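Local coordinates for 3-oxoacyl-[acyl-carrier-protein] synthase, mitochondrial (Arabidopsis thaliana, PDB 2IX4), which catalyses the condensation steps of mitochondrial fatty acid synthesis, extending acyl chains by two carbons taken from malonyl-ACP, at residues Val61-Val65 / Val247-Gly251; Asn87-Ala92 / Gly205-Ser209. One frame throughout, in Å; residues are numbered along the deposited sequence.

Contact 1 (Val61-Val65 / Val247-Gly251); sequences VAAFV and VIGEG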
ATOM      1  N   VAL A  61      22.126 -16.139   4.887  1.00 18.87           N
ATOM      2  CA  VAL A  61      21.538 -16.150   6.232  1.00 18.54           C
ATOM      3  C   VAL A  61      20.160 -15.495   6.195  1.00 18.65           C
ATOM      4  O   VAL A  61      19.916 -14.592   5.391  1.00 18.66           O
ATOM      5  CB  VAL A  61      22.445 -15.445   7.300  1.00 18.55           C
ATOM      6  CG1 VAL A  61      23.752 -16.210   7.508  1.00 18.17           C
ATOM      7  CG2 VAL A  61      22.729 -13.982   6.929  1.00 18.50           C
ATOM      8  N   ALA A  62      19.257 -15.963   7.055  1.00 18.57           N
ATOM      9  CA  ALA A  62      17.911 -15.402   7.141  1.00 18.62           C
ATOM     10  C   ALA A  62      17.247 -15.794   8.456  1.00 18.87           C
ATOM     11  O   ALA A  62      17.684 -16.737   9.120  1.00 18.95           O
ATOM     12  CB  ALA A  62      17.059 -15.848   5.946  1.00 18.54           C
ATOM     13  N   ALA A  63      16.198 -15.063   8.826  1.00 19.04           N
ATOM     14  CA  ALA A  63      15.459 -15.337  10.055  1.00 19.36           C
ATOM     15  C   ALA A  63      14.081 -15.888   9.729  1.00 19.42           C
ATOM     16  O   ALA A  63      13.252 -15.193   9.146  1.00 19.37           O
ATOM     17  CB  ALA A  63      15.349 -14.083  10.883  1.00 19.45           C
ATOM     18  N   PHE A  64      13.841 -17.135  10.129  1.00 19.85           N
ATOM     19  CA  PHE A  64      12.663 -17.886   9.702  1.00 20.04           C
ATOM     20  C   PHE A  64      11.636 -18.083  10.807  1.00 20.24           C
ATOM     21  O   PHE A  64      11.988 -18.366  11.953  1.00 20.29           O
ATOM     22  CB  PHE A  64      13.073 -19.277   9.197  1.00 20.18           C
ATOM     23  CG  PHE A  64      13.909 -19.260   7.948  1.00 20.27           C
ATOM     24  CD1 PHE A  64      15.296 -19.203   8.026  1.00 20.21           C
ATOM     25  CD2 PHE A  64      13.309 -19.328   6.696  1.00 20.41           C
ATOM     26  CE1 PHE A  64      16.080 -19.197   6.873  1.00 20.24           C
ATOM     27  CE2 PHE A  64      14.081 -19.326   5.538  1.00 20.71           C
ATOM     28  CZ  PHE A  64      15.471 -19.254   5.629  1.00 20.63           C
ATOM     29  N   VAL A  65      10.364 -17.963  10.444  1.00 20.37           N
ATOM     30  CA  VAL A  65       9.274 -18.387  11.316  1.00 20.54           C
ATOM     31  C   VAL A  65       9.348 -19.910  11.483  1.00 20.72           C
ATOM     32  O   VAL A  65       9.433 -20.631  10.489  1.00 20.48           O
ATOM     33  CB  VAL A  65       7.900 -17.988  10.721  1.00 20.50           C
ATOM     34  CG1 VAL A  65       6.761 -18.728  11.421  1.00 20.25           C
ATOM     35  CG2 VAL A  65       7.703 -16.476  10.790  1.00 20.52           C
ATOM     36  N   VAL A 247      19.777  -8.699   7.632  1.00 19.63           N
ATOM     37  CA  VAL A 247      19.449 -10.092   7.400  1.00 19.66           C
ATOM     38  C   VAL A 247      17.942 -10.142   7.226  1.00 19.76           C
ATOM     39  O   VAL A 247      17.211  -9.702   8.110  1.00 19.77           O
ATOM     40  CB  VAL A 247      19.886 -10.973   8.595  1.00 19.69           C
ATOM     41  CG1 VAL A 247      19.459 -12.416   8.391  1.00 19.51           C
ATOM     42  CG2 VAL A 247      21.398 -10.889   8.800  1.00 19.31           C
ATOM     43  N   ILE A 248      17.490 -10.647   6.077  1.00 19.96           N
ATOM     44  CA  ILE A 248      16.063 -10.725   5.764  1.00 20.25           C
ATOM     45  C   ILE A 248      15.375 -11.653   6.757  1.00 20.09           C
ATOM     46  O   ILE A 248      15.861 -12.748   7.034  1.00 20.10           O
ATOM     47  CB  ILE A 248      15.790 -11.210   4.306  1.00 20.32           C
ATOM     48  CG1 ILE A 248      16.379 -10.236   3.285  1.00 21.19           C
ATOM     49  CG2 ILE A 248      14.293 -11.332   4.034  1.00 20.76           C
ATOM     50  CD1 ILE A 248      16.200 -10.671   1.836  1.00 22.46           C
ATOM     51  N   GLY A 249      14.261 -11.187   7.309  1.00 20.16           N
ATOM     52  CA  GLY A 249      13.430 -11.997   8.192  1.00 20.27           C
ATOM     53  C   GLY A 249      12.012 -12.056   7.658  1.00 20.48           C
ATOM     54  O   GLY A 249      11.703 -11.438   6.645  1.00 20.59           O
ATOM     55  N   GLU A 250      11.146 -12.795   8.345  1.00 20.80           N
ATOM     56  CA  GLU A 250       9.753 -12.932   7.930  1.00 20.93           C
ATOM     57  C   GLU A 250       8.832 -13.005   9.145  1.00 20.86           C
ATOM     58  O   GLU A 250       9.266 -13.359  10.241  1.00 20.67           O
ATOM     59  CB  GLU A 250       9.570 -14.190   7.070  1.00 21.07           C
ATOM     60  CG  GLU A 250       9.944 -15.482   7.797  1.00 22.07           C
ATOM     61  CD  GLU A 250       9.518 -16.739   7.067  1.00 24.33           C
ATOM     62  OE1 GLU A 250       8.732 -16.648   6.099  1.00 26.37           O
ATOM     63  OE2 GLU A 250       9.972 -17.830   7.471  1.00 24.74           O
ATOM     64  N   GLY A 251       7.564 -12.672   8.938  1.00 20.92           N
ATOM     65  CA  GLY A 251       6.551 -12.833   9.982  1.00 21.13           C
ATOM     66  C   GLY A 251       5.478 -11.773   9.911  1.00 21.16           C
ATOM     67  O   GLY A 251       5.291 -11.131   8.876  1.00 21.30           O
TER
HETATM   68  O   HOH W   1      19.679 -12.065   4.524  1.00 13.19           O
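In the thiolase-like fold of this ketosynthase, the loop leading into core strand 251-259 runs alongside Val61-Val65, whose first three residues pair antiparallel with strand 32-34. The two segments point almost the same way, 11° apart. At the start of the segment, Val247 turns its side chain toward the strand: its CG2 packs on Val61 CG2 at 3.9 Å and its CG1 lies 3.6 Å from Ala62 CA, while Ile32 adds to the same apolar cluster. Ile248 works through its backbone. A water accepts from Ile248 N (3.0 Å) and donates to Val61 O (2.7 Å), and Ile248 O accepts the one strong main-chain hydrogen bond, from Ala63 N at 2.9 Å; the isoleucine side chain leads off to Leu224. At Gly249 the chains come closest, with CA atoms 4.3 Å apart from Ala63 to Gly249. A side chain here would crowd Ala63 CB, and Gly249 CA instead makes a CA-H...O contact of 3.3 Å with Ala63 O. Val247 and Gly249 also share backbone hydrogen bonds with His359, a predicted active-site residue, so the loop joins the small sheet to the catalytic region. Glu250 N adds a weak bond to Ala63 O, and its carboxylate folds back over the strand's end, with OE1 held by Tyr91 and Ser208 while Val65 N donates to Glu250 OE2 at 3.0 Å. Gly251 has a positive phi of 147°, a conformation in which a CB would jam against the carbonyl O of Glu250, and Gly251 CA rests against Val65 CG2 at 3.9 Å.

Contact 2 (Asn87-Ala92 / Gly205-Ser209); sequences NFIGYA and GTESS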
ATOM      1  N   ASN A  87       1.870 -17.066   1.872  1.00 26.02           N
ATOM      2  CA  ASN A  87       2.418 -17.118   3.225  1.00 25.64           C
ATOM      3  C   ASN A  87       2.235 -15.838   4.037  1.00 25.05           C
ATOM      4  O   ASN A  87       1.901 -15.905   5.220  1.00 24.98           O
ATOM      5  CB  ASN A  87       3.881 -17.567   3.207  1.00 25.92           C
ATOM      6  CG  ASN A  87       4.033 -19.039   2.861  1.00 26.85           C
ATOM      7  OD1 ASN A  87       3.274 -19.584   2.058  1.00 29.29           O
ATOM      8  ND2 ASN A  87       5.015 -19.690   3.466  1.00 28.65           N
ATOM      9  N   PHE A  88       2.421 -14.681   3.400  1.00 24.32           N
ATOM     10  CA  PHE A  88       2.222 -13.401   4.085  1.00 23.75           C
ATOM     11  C   PHE A  88       0.785 -13.227   4.588  1.00 23.38           C
ATOM     12  O   PHE A  88       0.562 -12.646   5.650  1.00 23.45           O
ATOM     13  CB  PHE A  88       2.691 -12.213   3.226  1.00 23.68           C
ATOM     14  CG  PHE A  88       1.739 -11.817   2.125  1.00 23.43           C
ATOM     15  CD1 PHE A  88       0.885 -10.730   2.289  1.00 23.03           C
ATOM     16  CD2 PHE A  88       1.720 -12.502   0.912  1.00 23.46           C
ATOM     17  CE1 PHE A  88       0.015 -10.343   1.274  1.00 23.21           C
ATOM     18  CE2 PHE A  88       0.852 -12.120  -0.113  1.00 23.32           C
ATOM     19  CZ  PHE A  88      -0.001 -11.041   0.068  1.00 23.19           C
ATOM     20  N   ILE A  89      -0.177 -13.763   3.841  1.00 22.83           N
ATOM     21  CA  ILE A  89      -1.584 -13.721   4.250  1.00 22.19           C
ATOM     22  C   ILE A  89      -1.836 -14.605   5.482  1.00 22.02           C
ATOM     23  O   ILE A  89      -2.527 -14.193   6.418  1.00 21.96           O
ATOM     24  CB  ILE A  89      -2.542 -14.090   3.085  1.00 22.18           C
ATOM     25  CG1 ILE A  89      -2.405 -13.082   1.939  1.00 22.31           C
ATOM     26  CG2 ILE A  89      -3.999 -14.153   3.572  1.00 21.69           C
ATOM     27  CD1 ILE A  89      -3.005 -13.541   0.612  1.00 22.17           C
ATOM     28  N   GLY A  90      -1.263 -15.808   5.478  1.00 21.53           N
ATOM     29  CA  GLY A  90      -1.399 -16.743   6.597  1.00 21.22           C
ATOM     30  C   GLY A  90      -0.790 -16.241   7.895  1.00 21.06           C
ATOM     31  O   GLY A  90      -1.351 -16.456   8.975  1.00 20.93           O
ATOM     32  N   TYR A  91       0.360 -15.574   7.791  1.00 20.81           N
ATOM     33  CA  TYR A  91       1.022 -14.975   8.954  1.00 20.63           C
ATOM     34  C   TYR A  91       0.137 -13.917   9.610  1.00 20.53           C
ATOM     35  O   TYR A  91      -0.012 -13.895  10.833  1.00 20.64           O
ATOM     36  CB  TYR A  91       2.368 -14.345   8.570  1.00 20.72           C
ATOM     37  CG  TYR A  91       3.457 -15.310   8.147  1.00 20.57           C
ATOM     38  CD1 TYR A  91       4.578 -14.847   7.461  1.00 20.92           C
ATOM     39  CD2 TYR A  91       3.371 -16.679   8.420  1.00 21.04           C
ATOM     40  CE1 TYR A  91       5.584 -15.709   7.069  1.00 21.29           C
ATOM     41  CE2 TYR A  91       4.375 -17.556   8.022  1.00 20.97           C
ATOM     42  CZ  TYR A  91       5.478 -17.060   7.345  1.00 21.48           C
ATOM     43  OH  TYR A  91       6.482 -17.906   6.942  1.00 21.71           O
ATOM     44  N   ALA A  92      -0.449 -13.057   8.779  1.00 20.49           N
ATOM     45  CA  ALA A  92      -1.304 -11.968   9.238  1.00 20.56           C
ATOM     46  C   ALA A  92      -2.569 -12.495   9.897  1.00 20.63           C
ATOM     47  O   ALA A  92      -2.975 -11.992  10.938  1.00 20.65           O
ATOM     48  CB  ALA A  92      -1.651 -11.042   8.085  1.00 20.54           C
ATOM     49  N   GLY A 205       1.410  -5.386  10.073  1.00 21.79           N
ATOM     50  CA  GLY A 205       2.229  -5.667   8.905  1.00 22.20           C
ATOM     51  C   GLY A 205       2.537  -7.140   8.784  1.00 22.41           C
ATOM     52  O   GLY A 205       2.508  -7.879   9.771  1.00 22.47           O
ATOM     53  N   THR A 206       2.821  -7.569   7.561  1.00 22.60           N
ATOM     54  CA  THR A 206       3.181  -8.955   7.301  1.00 22.90           C
ATOM     55  C   THR A 206       4.167  -9.046   6.144  1.00 23.15           C
ATOM     56  O   THR A 206       4.172  -8.194   5.255  1.00 23.16           O
ATOM     57  CB  THR A 206       1.939  -9.850   7.046  1.00 22.90           C
ATOM     58  OG1 THR A 206       2.360 -11.206   6.853  1.00 22.74           O
ATOM     59  CG2 THR A 206       1.139  -9.378   5.827  1.00 22.88           C
ATOM     60  N   GLU A 207       5.013 -10.069   6.178  1.00 23.40           N
ATOM     61  CA  GLU A 207       5.971 -10.306   5.106  1.00 23.87           C
ATOM     62  C   GLU A 207       6.466 -11.738   5.128  1.00 23.86           C
ATOM     63  O   GLU A 207       6.773 -12.289   6.184  1.00 23.97           O
ATOM     64  CB  GLU A 207       7.164  -9.354   5.199  1.00 24.08           C
ATOM     65  CG  GLU A 207       7.877  -9.130   3.863  1.00 24.96           C
ATOM     66  CD  GLU A 207       7.189  -8.079   3.012  1.00 26.91           C
ATOM     67  OE1 GLU A 207       7.262  -6.890   3.377  1.00 26.99           O
ATOM     68  OE2 GLU A 207       6.578  -8.437   1.981  1.00 27.45           O
ATOM     69  N   SER A 208       6.522 -12.337   3.947  1.00 23.98           N
ATOM     70  CA  SER A 208       7.136 -13.638   3.769  1.00 23.96           C
ATOM     71  C   SER A 208       7.887 -13.596   2.460  1.00 23.74           C
ATOM     72  O   SER A 208       7.408 -14.074   1.431  1.00 23.91           O
ATOM     73  CB  SER A 208       6.088 -14.740   3.751  1.00 24.02           C
ATOM     74  OG  SER A 208       6.724 -16.002   3.782  1.00 25.41           O
ATOM     75  N   SER A 209       9.069 -13.000   2.506  1.00 23.55           N
ATOM     76  CA  SER A 209       9.830 -12.734   1.301  1.00 23.45           C
ATOM     77  C   SER A 209      11.219 -13.375   1.341  1.00 23.25           C
ATOM     78  O   SER A 209      12.176 -12.826   0.797  1.00 23.36           O
ATOM     79  CB  SER A 209       9.922 -11.220   1.075  1.00 23.39           C
ATOM     80  OG  SER A 209      10.032 -10.924  -0.306  1.00 24.50           O
TER
HETATM   81  O   HOH W   2       4.205 -14.484   1.060  1.00 26.32           O
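One direct hydrogen bond joins the helix to the strand: Thr206 OG1 donates to Phe88 O at 2.6 Å. This carbonyl also accepts a weak helical bond from Ala92 N, 3.3 Å from Phe88 O, so the threonine supplements it. A water provides a second polar link, accepting from Phe88 N at 2.9 Å and donating to Ser208 O at 3.3 Å. Helix 87-102 here packs on strand 200-207, flanked in the mixed core sheet of the thiolase-like fold by 116-122 and 251-259, their short axes 7.0 Å apart and running at 141°. Van der Waals contacts fill the interface: Ala92 CB meets Thr206 CB at 3.9 Å, Phe88 N lies 3.7 Å from Ser208 CB, and the edge of the Tyr91 ring approaches Glu207 O, 3.6 Å from CD1. The CA-to-CB bond of Glu207 points away from the helix, and the residue touches the bound hexanoic acid, its carboxylate held by the backbone N of Gly362 and Ile124. Tyr91 OH and Ser208 OG both hydrogen-bond to Glu250 OE1.

How the contacts relate
From the N terminus the chain passes through Val61-Val65 and then enters helix 87-102, whose first six residues form one half of contact 2. After more than a hundred residues it reaches the end of strand 200-207, which closes that loop; only later, at Val247-Gly251, does contact 1 close the longer one. Contact 2 is thus nested within contact 1. Their centres lie 12 Å apart and they touch directly: Gly251 N approaches Glu207 O at 2.9 Å, a probable hydrogen bond where strands 200-207 and 251-259 meet antiparallel. Together they tie the small 32-34/61-63 sheet and helix 87-102 to neighbouring core strands beside the acyl pocket.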